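Local structure of STU0660 (Streptococcus thermophilus, 3ZTH) at the interface of chains A and B. The protein is a large, magnesium-binding Csn2 protein involved in CRISPR-mediated bacterial immunity, where it probably binds DNA. Numbering follows the deposited sequence. Chains: chain A/B, STU0660.

The interface of chains A and B. Residues chain A 162, 169, 171; chain B 50.
B:Glu50 meets A:Asn169 and A:Ser171 with its methylenes and A:Phe162 with its carboxylate, an example of a charged residue that packs along its whole length. Its carboxylate comes up to the ring edge of A:Phe162, where CD lies in the ring plane, 3.9 Å from CE2. The carboxylate is turned 74° from the ring, and its oxygen OE2 is 3.7 Å from the same CE2. Such an edge-on approach sets the partly positive rim of the ring toward the acid and is probably mildly favourable. Midway along the chain, CG packs against CB of A:Asn169 at 4.0 Å, so the asparagine contributes its methylene to this contact. Nearer the backbone, CA of A:Ser171 lies 4.0 Å from CB of B:Glu50. The amide N of A:Ser171 adds a weak hydrogen bond to the main-chain O of B:Glu50, 3.2 Å long. A bend at chi2 (68°) folds the glutamate toward the phenylalanine while CB stays beside the serine. On the other side, with CG beside the backbone N and anti to the carbonyl carbon (chi1 -79°), the ring of A:Phe162 points CE2 at the glutamate. A:Phe162 belongs to strand 159-165 and A:Asn169 to strand 168-170, with A:Ser171 in the loop just beyond; B:Glu50 sits in the short helix 49-52. Two-fold symmetry repeats this small patch with the chains exchanged, within a larger interface of the deposited four-copy assembly, though the structure alone does not show whether this pairing is the biological one.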
loop_
_atom_site.group_PDB
_atom_site.type_symbol
_atom_site.label_atom_id
_atom_site.label_comp_id
_atom_site.label_asym_id
_atom_site.label_seq_id
_atom_site.Cartn_x
_atom_site.Cartn_y
_atom_site.Cartn_z
ATOM N N PHE A 162 12.408 -27.296 3.858
ATOM C CA PHE A 162 13.097 -27.610 5.101
ATOM C C PHE A 162 14.271 -28.511 4.773
ATOM O O PHE A 162 14.262 -29.227 3.773
ATOM C CB PHE A 162 12.176 -28.335 6.088
ATOM C CG PHE A 162 11.222 -27.429 6.819
ATOM C CD1 PHE A 162 10.021 -27.033 6.231
ATOM C CD2 PHE A 162 11.520 -26.987 8.109
ATOM C CE1 PHE A 162 9.129 -26.217 6.915
ATOM C CE2 PHE A 162 10.639 -26.171 8.807
ATOM C CZ PHE A 162 9.436 -25.784 8.210
ATOM N N ASN A 169 15.260 -31.542 11.492
ATOM C CA ASN A 169 15.392 -30.282 10.779
ATOM C C ASN A 169 16.423 -29.324 11.363
ATOM O O ASN A 169 16.550 -29.188 12.579
ATOM C CB ASN A 169 14.048 -29.540 10.730
ATOM C CG ASN A 169 13.029 -30.209 9.830
ATOM O OD1 ASN A 169 13.347 -31.128 9.072
ATOM N ND2 ASN A 169 11.788 -29.733 9.900
ATOM N N SER A 171 18.255 -25.314 10.210
ATOM C CA SER A 171 18.131 -24.199 9.287
ATOM C C SER A 171 19.160 -24.299 8.167
ATOM O O SER A 171 20.263 -24.828 8.355
ATOM C CB SER A 171 18.292 -22.880 10.031
ATOM O OG SER A 171 17.240 -22.722 10.963
ATOM N N GLU B 50 14.602 -24.799 14.239
ATOM C CA GLU B 50 15.573 -25.190 13.224
ATOM C C GLU B 50 16.914 -24.518 13.489
ATOM O O GLU B 50 17.965 -25.150 13.366
ATOM C CB GLU B 50 15.094 -24.794 11.822
ATOM C CG GLU B 50 13.894 -25.556 11.293
ATOM C CD GLU B 50 12.617 -25.254 12.056
ATOM O OE1 GLU B 50 12.409 -24.077 12.431
ATOM O OE2 GLU B 50 11.818 -26.193 12.265
#